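Local coordinates for N-(5'-phosphoribosyl)anthranilate isomerase (Thermococcus kodakarensis, PDB 5LHF), which catalyses the isomerisation of N-(5-phospho-beta-D-ribosyl)anthranilate to 1-(2-carboxyphenylamino)-1-deoxy-D-ribulose 5-phosphate, the third step from chorismate to tryptophan, at residues E46-A51 against I55-T60; N69-T74 against Y97-M102; S141-D146 against G163-E168. One frame throughout, in Å; residues are numbered along the deposited sequence.

All three contacts belong to one eight-stranded TIM barrel. Contacts 1 and 2 are neighbours, their centres about 10 Å apart, and they meet directly: Leu57 CD2 of contact 1 touches Thr74 OG1 of contact 2 at 3.6 Å, and Tyr56 CE2 packs on Met102 CB at 3.7 Å. Both lie where an outer helix packs on a strand, or on the residues leading into one, of the same sheet. Contact 3 lies across the chain's centre from them, about 26 Å from contact 1 and 30 Å from contact 2 between centres. It follows the C-terminal ends of strands 132-136 and 160-162, the end at which TIM barrels carry their active sites. A sodium ion lies about 9 Å from the side chain of Leu47 in contact 1.

Contact 1 of 3, residues E46-A51 against I55-T60; sequences ELIEMA and IYLVST
Ile55 CG2 fits against the end of helix 41-50 and the residue after it, lying 3.6 Å from Ala51 CB and 3.9 Å from Ile48 CA. The same methyl comes within 4.0 Å of Ile48 CG1, so one methyl of Ile55 touches two carbons of Ile48 and the CB of Ala51. Its other branch, with CG1 anti to the backbone N (chi1 177°), carries CD1 in a different direction, to 4.3 Å from Leu47 CB. Beta-branching suits this place, because the two branches can meet different residues, CG2 Ile48 and Ala51, CD1 Leu47. The small Ala51, the first residue to leave helical geometry, lets the strand come close where the chain turns. Farther along the strand, Ile48 CD1 meets Leu57 CD1 at 4.0 Å, the two side chains crossing at about a right angle. Ile48 gets there because its CG1 lies anti to the carbonyl carbon (chi1 -75°), and the extended CG1-CD1 arm runs past Ile55 CG2 to Leu57.

The backbones set up this meeting. Helix 46-50 and strand 55-59 run nearly antiparallel, at 161°, with their axes 9.2 Å apart, and they form the second half of the beta-alpha-beta unit made with strand 26-30. Alternation along the strand sends Ile55 and Leu57 out to the helical layer, while Tyr56 and Val58 face the other way, against Lys7 and Cys9 of strand 5-9. Thr27 adds to the packing around Ile55, and Val29 to that around Leu47.

No hydrogen bond crosses between the two segments. Their attachment is entirely apolar, so it depends on complementary aliphatic shapes and on covering them, more fully for Leu47, Ile55 and Leu57 than for Ile48 and Ala51, while backbone groups of Tyr56 and Val58 bond to strand 26-30 and those of Leu57 to strand 78-81.

Contact 2 of 3, residues N69-T74 against Y97-M102; sequences NAVEKT and YGVSVM
Tyr97 lies over the side of helix 64-74, touching Val71 and Glu72, at the end of the TIM barrel where strand 100-106 begins. The contact joins two successive beta-alpha units, since helix 64-74 precedes strand 78-81 and helix 87-97 follows it. Tyr97 has an apolar and a polar part, and both are used. Its CB is 3.8 Å from Val71 CG1, and that methyl also lies obliquely by the ring. Farther out, Glu72 CG comes within 3.5 Å of Tyr97 CE2. The hydroxyl then donates a hydrogen bond to the carboxylate, Tyr97 OH to Glu72 OE1 at 2.7 Å, meeting the oxygen on its anti side and 18° out of the carboxylate plane. Glu72 spans the distance because its chain is extended beyond CG (chi2 176°), which lets the aliphatic part run past the ring before the carboxylate reaches the hydroxyl.

Gly98 follows with a positive phi of 69°, a turn glycine makes easily, and leads the chain out of its helix toward the strand. Val99 points back to helix 64-74, its CG1 lying 3.9 Å from Val71 CG1. Val71 CG1 is therefore shared between Tyr97 and Val99, and Val99 also touches Leu93 of helix 87-97 and Ile79 of strand 78-81. From Ser100 onward the chain is strand, bonded through its backbone to strand 78-81 by Ser100 and Met102, and to Lys132 by Val101.

Helix 64-74, which receives these side chains, is braced from within at its end. Thr74 OG1 donates to Ala70 O at 2.6 Å and Thr74 N bonds to the same oxygen at 3.0 Å, the two donors coming from opposite faces of the carbonyl plane.

Contact 3 of 3, residues S141-D146 against G163-E168; sequences SGRRHD and GGLTPE
Arg143, near the beginning of helix 143-156, has its CA 9.6 Å from that of Gly163, whose phi of 105° suits glycine, since a beta carbon would press on the preceding carbonyl oxygen. That gap suits arginine, the longest of the basic side chains. With CG anti to the backbone N (chi1 -174°) and the chain extended as far as NE, its guanidinium arrives end-on at Gly163 O. NH1 donates to this oxygen at 2.8 Å and NH2 at 2.6 Å; both bonds are bent, as they must be when two N-H groups of one guanidinium converge on one acceptor. The oxygen lies at the guanidinium edge, close to its plane. NH2 approaches almost in line with the carbonyl bond (162° at the oxygen), whereas NH1 stands above the carbonyl plane. Leu165 CD2 borders the same edge, 3.7 Å from Arg143 NH2.

These segments follow strands 132-136 and 160-162 of the TIM barrel, and the arginine ties the loop after the latter to the helix after the former. In relatives of this family, the glycine-rich loop after the seventh strand takes part in binding the substrate phosphate. NH1 also bonds to Gly138 O, so the arginine links both loops. Nearby, His145 ND1 donates in its ring plane to Asp146 OD1 at 3.1 Å, while Asp146 OD2 forms a salt bridge with Arg109 and accepts from Gly138 N.

Contact 1 of 3, residues E46-A51 against I55-T60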
loop_
_atom_site.group_PDB
_atom_site.type_symbol
_atom_site.label_atom_id
_atom_site.label_comp_id
_atom_site.label_asym_id
_atom_site.label_seq_id
_atom_site.Cartn_x
_atom_site.Cartn_y
_atom_site.Cartn_z
ATOM N N GLU A 46 -1.410 18.316 7.391
ATOM C CA GLU A 46 -0.807 19.318 6.515
ATOM C C GLU A 46 -0.413 18.722 5.175
ATOM O O GLU A 46 -0.667 19.324 4.121
ATOM C CB GLU A 46 0.399 19.966 7.182
ATOM C CG GLU A 46 1.138 20.901 6.228
ATOM C CD GLU A 46 0.311 22.112 5.828
ATOM O OE1 GLU A 46 -0.571 21.999 4.946
ATOM O OE2 GLU A 46 0.548 23.203 6.388
ATOM N N LEU A 47 0.205 17.537 5.180
ATOM C CA LEU A 47 0.572 16.917 3.915
ATOM C C LEU A 47 -0.670 16.601 3.101
ATOM O O LEU A 47 -0.693 16.814 1.885
ATOM C CB LEU A 47 1.403 15.657 4.164
ATOM C CG LEU A 47 2.623 15.904 5.066
ATOM C CD1 LEU A 47 3.289 14.600 5.478
ATOM C CD2 LEU A 47 3.636 16.823 4.365
ATOM N N ILE A 48 -1.729 16.128 3.764
ATOM C CA ILE A 48 -2.953 15.763 3.058
ATOM C C ILE A 48 -3.569 16.988 2.386
ATOM O O ILE A 48 -4.141 16.895 1.289
ATOM C CB ILE A 48 -3.921 15.065 4.036
ATOM C CG1 ILE A 48 -3.441 13.622 4.302
ATOM C CG2 ILE A 48 -5.358 15.051 3.516
ATOM C CD1 ILE A 48 -4.069 12.996 5.560
ATOM N N GLU A 49 -3.454 18.153 3.027
ATOM C CA GLU A 49 -4.043 19.366 2.467
ATOM C C GLU A 49 -3.258 19.855 1.256
ATOM O O GLU A 49 -3.852 20.336 0.285
ATOM C CB GLU A 49 -4.112 20.459 3.529
ATOM C CG GLU A 49 -4.595 21.812 3.018
ATOM C CD GLU A 49 -4.475 22.904 4.066
ATOM O OE1 GLU A 49 -3.647 22.756 4.994
ATOM O OE2 GLU A 49 -5.200 23.916 3.960
ATOM N N MET A 50 -1.932 19.721 1.281
ATOM C CA MET A 50 -1.127 20.222 0.177
ATOM C C MET A 50 -0.925 19.214 -0.950
ATOM O O MET A 50 -0.494 19.615 -2.041
ATOM C CB MET A 50 0.226 20.699 0.706
ATOM C CG MET A 50 0.089 21.842 1.696
ATOM S SD MET A 50 -0.773 23.276 1.004
ATOM C CE MET A 50 0.617 24.302 0.531
ATOM N N ALA A 51 -1.278 17.939 -0.753
ATOM C CA ALA A 51 -1.034 16.935 -1.785
ATOM C C ALA A 51 -1.809 17.223 -3.072
ATOM O O ALA A 51 -2.968 17.655 -3.047
ATOM C CB ALA A 51 -1.385 15.537 -1.267
ATOM N N ILE A 55 -3.567 10.845 -1.635
ATOM C CA ILE A 55 -2.650 10.524 -0.548
ATOM C C ILE A 55 -3.401 9.696 0.490
ATOM O O ILE A 55 -4.398 10.154 1.067
ATOM C CB ILE A 55 -2.009 11.781 0.068
ATOM C CG1 ILE A 55 -1.099 11.402 1.250
ATOM C CG2 ILE A 55 -3.061 12.843 0.438
ATOM C CD1 ILE A 55 -0.192 12.535 1.703
ATOM N N TYR A 56 -2.946 8.467 0.701
ATOM C CA TYR A 56 -3.598 7.578 1.654
ATOM C C TYR A 56 -3.169 7.885 3.080
ATOM O O TYR A 56 -1.980 8.056 3.353
ATOM C CB TYR A 56 -3.269 6.121 1.309
ATOM C CG TYR A 56 -3.993 5.659 0.068
ATOM C CD1 TYR A 56 -3.504 5.958 -1.201
ATOM C CD2 TYR A 56 -5.169 4.939 0.171
ATOM C CE1 TYR A 56 -4.186 5.553 -2.338
ATOM C CE2 TYR A 56 -5.849 4.529 -0.930
ATOM C CZ TYR A 56 -5.360 4.825 -2.190
ATOM O OH TYR A 56 -6.090 4.395 -3.285
ATOM N N LEU A 57 -4.144 7.941 3.989
ATOM C CA LEU A 57 -3.866 7.889 5.423
ATOM C C LEU A 57 -3.641 6.427 5.770
ATOM O O LEU A 57 -4.587 5.634 5.745
ATOM C CB LEU A 57 -5.030 8.471 6.222
ATOM C CG LEU A 57 -4.798 8.715 7.722
ATOM C CD1 LEU A 57 -3.737 9.805 7.946
ATOM C CD2 LEU A 57 -6.115 9.087 8.417
ATOM N N VAL A 58 -2.392 6.059 6.059
ATOM C CA VAL A 58 -1.994 4.660 6.203
ATOM C C VAL A 58 -1.868 4.329 7.684
ATOM O O VAL A 58 -1.156 5.030 8.417
ATOM C CB VAL A 58 -0.658 4.396 5.492
ATOM C CG1 VAL A 58 -0.275 2.938 5.636
ATOM C CG2 VAL A 58 -0.702 4.849 4.008
ATOM N N SER A 59 -2.508 3.245 8.122
ATOM C CA SER A 59 -2.417 2.920 9.541
ATOM C C SER A 59 -2.779 1.469 9.817
ATOM O O SER A 59 -3.535 0.829 9.077
ATOM C CB SER A 59 -3.313 3.833 10.381
ATOM O OG SER A 59 -3.089 3.601 11.774
ATOM N N THR A 60 -2.264 0.983 10.942
ATOM C CA THR A 60 -2.636 -0.312 11.489
ATOM C C THR A 60 -3.709 -0.201 12.559
ATOM O O THR A 60 -4.022 -1.207 13.206
ATOM C CB THR A 60 -1.407 -1.000 12.071
ATOM O OG1 THR A 60 -0.842 -0.146 13.072
ATOM C CG2 THR A 60 -0.374 -1.250 10.974
#

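Contact 2 of 3, residues N69-T74 against Y97-M102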
loop_
_atom_site.group_PDB
_atom_site.type_symbol
_atom_site.label_atom_id
_atom_site.label_comp_id
_atom_site.label_asym_id
_atom_site.label_seq_id
_atom_site.Cartn_x
_atom_site.Cartn_y
_atom_site.Cartn_z
ATOM N N ASN A 69 -11.679 9.204 14.368
ATOM C CA ASN A 69 -10.958 10.359 14.885
ATOM C C ASN A 69 -9.885 10.823 13.908
ATOM O O ASN A 69 -9.716 12.028 13.674
ATOM C CB ASN A 69 -10.312 10.028 16.232
ATOM C CG ASN A 69 -9.453 11.173 16.737
ATOM O OD1 ASN A 69 -9.979 12.218 17.138
ATOM N ND2 ASN A 69 -8.125 11.005 16.682
ATOM N N ALA A 70 -9.135 9.884 13.336
ATOM C CA ALA A 70 -8.034 10.284 12.469
ATOM C C ALA A 70 -8.550 10.889 11.169
ATOM O O ALA A 70 -7.949 11.826 10.637
ATOM C CB ALA A 70 -7.114 9.092 12.199
ATOM N N VAL A 71 -9.678 10.385 10.658
ATOM C CA VAL A 71 -10.265 10.971 9.452
ATOM C C VAL A 71 -10.796 12.375 9.738
ATOM O O VAL A 71 -10.617 13.298 8.931
ATOM C CB VAL A 71 -11.353 10.039 8.887
ATOM C CG1 VAL A 71 -12.064 10.659 7.709
ATOM C CG2 VAL A 71 -10.712 8.730 8.437
ATOM N N GLU A 72 -11.464 12.563 10.881
ATOM C CA GLU A 72 -11.943 13.903 11.227
ATOM C C GLU A 72 -10.796 14.891 11.351
ATOM O O GLU A 72 -10.911 16.043 10.910
ATOM C CB GLU A 72 -12.737 13.885 12.540
ATOM C CG GLU A 72 -13.975 13.053 12.482
ATOM C CD GLU A 72 -14.692 12.977 13.821
ATOM O OE1 GLU A 72 -15.711 12.254 13.899
ATOM O OE2 GLU A 72 -14.233 13.633 14.786
ATOM N N LYS A 73 -9.687 14.476 11.977
ATOM C CA LYS A 73 -8.604 15.423 12.243
ATOM C C LYS A 73 -7.801 15.741 10.978
ATOM O O LYS A 73 -7.304 16.866 10.827
ATOM C CB LYS A 73 -7.666 14.873 13.327
ATOM C CG LYS A 73 -8.310 14.730 14.709
ATOM C CD LYS A 73 -8.624 16.091 15.322
ATOM C CE LYS A 73 -8.808 15.999 16.838
ATOM N NZ LYS A 73 -9.824 14.962 17.220
ATOM N N THR A 74 -7.663 14.777 10.069
ATOM C CA THR A 74 -6.791 14.952 8.908
ATOM C C THR A 74 -7.517 15.354 7.630
ATOM O O THR A 74 -6.865 15.822 6.690
ATOM C CB THR A 74 -6.017 13.665 8.609
ATOM O OG1 THR A 74 -6.949 12.610 8.325
ATOM C CG2 THR A 74 -5.139 13.275 9.800
ATOM N N TYR A 97 -17.879 8.885 6.461
ATOM C CA TYR A 97 -16.847 9.863 6.180
ATOM C C TYR A 97 -16.506 9.984 4.702
ATOM O O TYR A 97 -15.805 10.925 4.333
ATOM C CB TYR A 97 -15.580 9.548 6.994
ATOM C CG TYR A 97 -15.823 9.697 8.480
ATOM C CD1 TYR A 97 -16.126 8.597 9.269
ATOM C CD2 TYR A 97 -15.804 10.949 9.080
ATOM C CE1 TYR A 97 -16.371 8.736 10.626
ATOM C CE2 TYR A 97 -16.046 11.101 10.437
ATOM C CZ TYR A 97 -16.333 9.991 11.206
ATOM O OH TYR A 97 -16.579 10.140 12.557
ATOM N N GLY A 98 -17.023 9.108 3.848
ATOM C CA GLY A 98 -16.829 9.269 2.421
ATOM C C GLY A 98 -15.397 9.044 1.992
ATOM O O GLY A 98 -14.894 9.775 1.136
ATOM N N VAL A 99 -14.738 8.049 2.549
ATOM C CA VAL A 99 -13.355 7.748 2.193
ATOM C C VAL A 99 -13.312 6.583 1.211
ATOM O O VAL A 99 -14.194 5.716 1.191
ATOM C CB VAL A 99 -12.505 7.465 3.454
ATOM C CG1 VAL A 99 -12.434 8.704 4.349
ATOM C CG2 VAL A 99 -13.024 6.257 4.227
ATOM N N SER A 100 -12.281 6.575 0.361
ATOM C CA SER A 100 -11.965 5.424 -0.480
ATOM C C SER A 100 -10.969 4.566 0.274
ATOM O O SER A 100 -10.108 5.095 0.977
ATOM C CB SER A 100 -11.362 5.859 -1.820
ATOM O OG SER A 100 -12.151 6.879 -2.400
ATOM N N VAL A 101 -11.081 3.245 0.140
ATOM C CA VAL A 101 -10.308 2.334 0.975
ATOM C C VAL A 101 -9.415 1.448 0.120
ATOM O O VAL A 101 -9.872 0.851 -0.867
ATOM C CB VAL A 101 -11.208 1.468 1.872
ATOM C CG1 VAL A 101 -10.342 0.584 2.768
ATOM C CG2 VAL A 101 -12.126 2.356 2.700
ATOM N N MET A 102 -8.145 1.358 0.511
ATOM C CA MET A 102 -7.254 0.294 0.067
ATOM C C MET A 102 -7.007 -0.596 1.275
ATOM O O MET A 102 -6.577 -0.114 2.327
ATOM C CB MET A 102 -5.950 0.848 -0.514
ATOM C CG MET A 102 -4.875 -0.222 -0.871
ATOM S SD MET A 102 -3.869 0.120 -2.348
ATOM C CE MET A 102 -3.251 1.758 -1.962
#

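Contact 3 of 3, residues S141-D146 against G163-E168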
loop_
_atom_site.group_PDB
_atom_site.type_symbol
_atom_site.label_atom_id
_atom_site.label_comp_id
_atom_site.label_asym_id
_atom_site.label_seq_id
_atom_site.Cartn_x
_atom_site.Cartn_y
_atom_site.Cartn_z
ATOM N N SER A 141 13.326 -16.720 2.452
ATOM C CA SER A 141 13.135 -17.707 1.394
ATOM C C SER A 141 11.669 -17.859 0.998
ATOM O O SER A 141 11.375 -18.253 -0.138
ATOM C CB SER A 141 13.703 -19.055 1.833
ATOM O OG SER A 141 12.973 -19.576 2.933
ATOM N N GLY A 142 10.739 -17.566 1.910
ATOM C CA GLY A 142 9.318 -17.649 1.606
ATOM C C GLY A 142 8.819 -16.607 0.624
ATOM O O GLY A 142 7.656 -16.672 0.210
ATOM N N ARG A 143 9.665 -15.653 0.244
ATOM C CA ARG A 143 9.218 -14.581 -0.635
ATOM C C ARG A 143 8.814 -15.117 -2.006
ATOM O O ARG A 143 7.828 -14.656 -2.593
ATOM C CB ARG A 143 10.318 -13.530 -0.752
ATOM C CG ARG A 143 9.922 -12.309 -1.516
ATOM C CD ARG A 143 10.926 -11.194 -1.286
ATOM N NE ARG A 143 10.586 -10.052 -2.117
ATOM C CZ ARG A 143 9.723 -9.110 -1.767
ATOM N NH1 ARG A 143 9.125 -9.151 -0.572
ATOM N NH2 ARG A 143 9.473 -8.122 -2.613
ATOM N N ARG A 144 9.556 -16.099 -2.527
ATOM C CA ARG A 144 9.177 -16.704 -3.800
ATOM C C ARG A 144 7.804 -17.360 -3.704
ATOM O O ARG A 144 6.991 -17.264 -4.632
ATOM C CB ARG A 144 10.238 -17.717 -4.238
ATOM C CG ARG A 144 11.459 -17.081 -4.901
ATOM C CD ARG A 144 12.537 -18.107 -5.243
ATOM N NE ARG A 144 12.208 -18.912 -6.420
ATOM C CZ ARG A 144 12.612 -18.632 -7.656
ATOM N NH1 ARG A 144 13.360 -17.560 -7.885
ATOM N NH2 ARG A 144 12.267 -19.422 -8.665
ATOM N N HIS A 145 7.532 -18.029 -2.583
ATOM C CA HIS A 145 6.203 -18.575 -2.334
ATOM C C HIS A 145 5.150 -17.476 -2.320
ATOM O O HIS A 145 4.031 -17.666 -2.815
ATOM C CB HIS A 145 6.210 -19.328 -1.005
ATOM C CG HIS A 145 4.850 -19.558 -0.421
ATOM N ND1 HIS A 145 4.173 -18.595 0.298
ATOM C CD2 HIS A 145 4.052 -20.652 -0.428
ATOM C CE1 HIS A 145 3.010 -19.081 0.693
ATOM N NE2 HIS A 145 2.913 -20.328 0.267
ATOM N N ASP A 146 5.480 -16.325 -1.735
ATOM C CA ASP A 146 4.519 -15.230 -1.670
ATOM C C ASP A 146 4.181 -14.707 -3.061
ATOM O O ASP A 146 3.022 -14.384 -3.339
ATOM C CB ASP A 146 5.052 -14.110 -0.780
ATOM C CG ASP A 146 5.205 -14.536 0.674
ATOM O OD1 ASP A 146 4.844 -15.683 1.006
ATOM O OD2 ASP A 146 5.678 -13.710 1.484
ATOM N N GLY A 163 5.706 -4.711 -0.486
ATOM C CA GLY A 163 6.580 -5.460 0.393
ATOM C C GLY A 163 7.983 -5.652 -0.142
ATOM O O GLY A 163 8.219 -6.505 -1.000
ATOM N N GLY A 164 8.922 -4.852 0.363
ATOM C CA GLY A 164 10.329 -5.010 0.041
ATOM C C GLY A 164 10.712 -4.795 -1.406
ATOM O O GLY A 164 11.746 -5.303 -1.833
ATOM N N LEU A 165 9.921 -4.047 -2.174
ATOM C CA LEU A 165 10.265 -3.779 -3.565
ATOM C C LEU A 165 11.359 -2.728 -3.642
ATOM O O LEU A 165 11.383 -1.779 -2.856
ATOM C CB LEU A 165 9.037 -3.300 -4.339
ATOM C CG LEU A 165 7.944 -4.349 -4.458
ATOM C CD1 LEU A 165 6.719 -3.788 -5.194
ATOM C CD2 LEU A 165 8.496 -5.608 -5.150
ATOM N N THR A 166 12.262 -2.896 -4.599
ATOM C CA THR A 166 13.434 -2.051 -4.772
ATOM C C THR A 166 13.663 -1.894 -6.268
ATOM O O THR A 166 13.135 -2.681 -7.060
ATOM C CB THR A 166 14.695 -2.661 -4.138
ATOM O OG1 THR A 166 15.077 -3.823 -4.886
ATOM C CG2 THR A 166 14.470 -3.062 -2.677
ATOM N N PRO A 167 14.471 -0.904 -6.686
ATOM C CA PRO A 167 14.791 -0.807 -8.120
ATOM C C PRO A 167 15.388 -2.080 -8.687
ATOM O O PRO A 167 15.167 -2.381 -9.865
ATOM C CB PRO A 167 15.795 0.354 -8.177
ATOM C CG PRO A 167 15.422 1.209 -7.025
ATOM C CD PRO A 167 15.042 0.228 -5.936
ATOM N N GLU A 168 16.114 -2.841 -7.871
ATOM C CA GLU A 168 16.807 -4.038 -8.341
ATOM C C GLU A 168 15.902 -5.260 -8.446
ATOM O O GLU A 168 16.185 -6.151 -9.257
ATOM C CB GLU A 168 17.983 -4.367 -7.417
ATOM C CG GLU A 168 19.092 -3.331 -7.431
ATOM C CD GLU A 168 18.788 -2.124 -6.552
ATOM O OE1 GLU A 168 17.709 -2.086 -5.908
ATOM O OE2 GLU A 168 19.633 -1.207 -6.503
#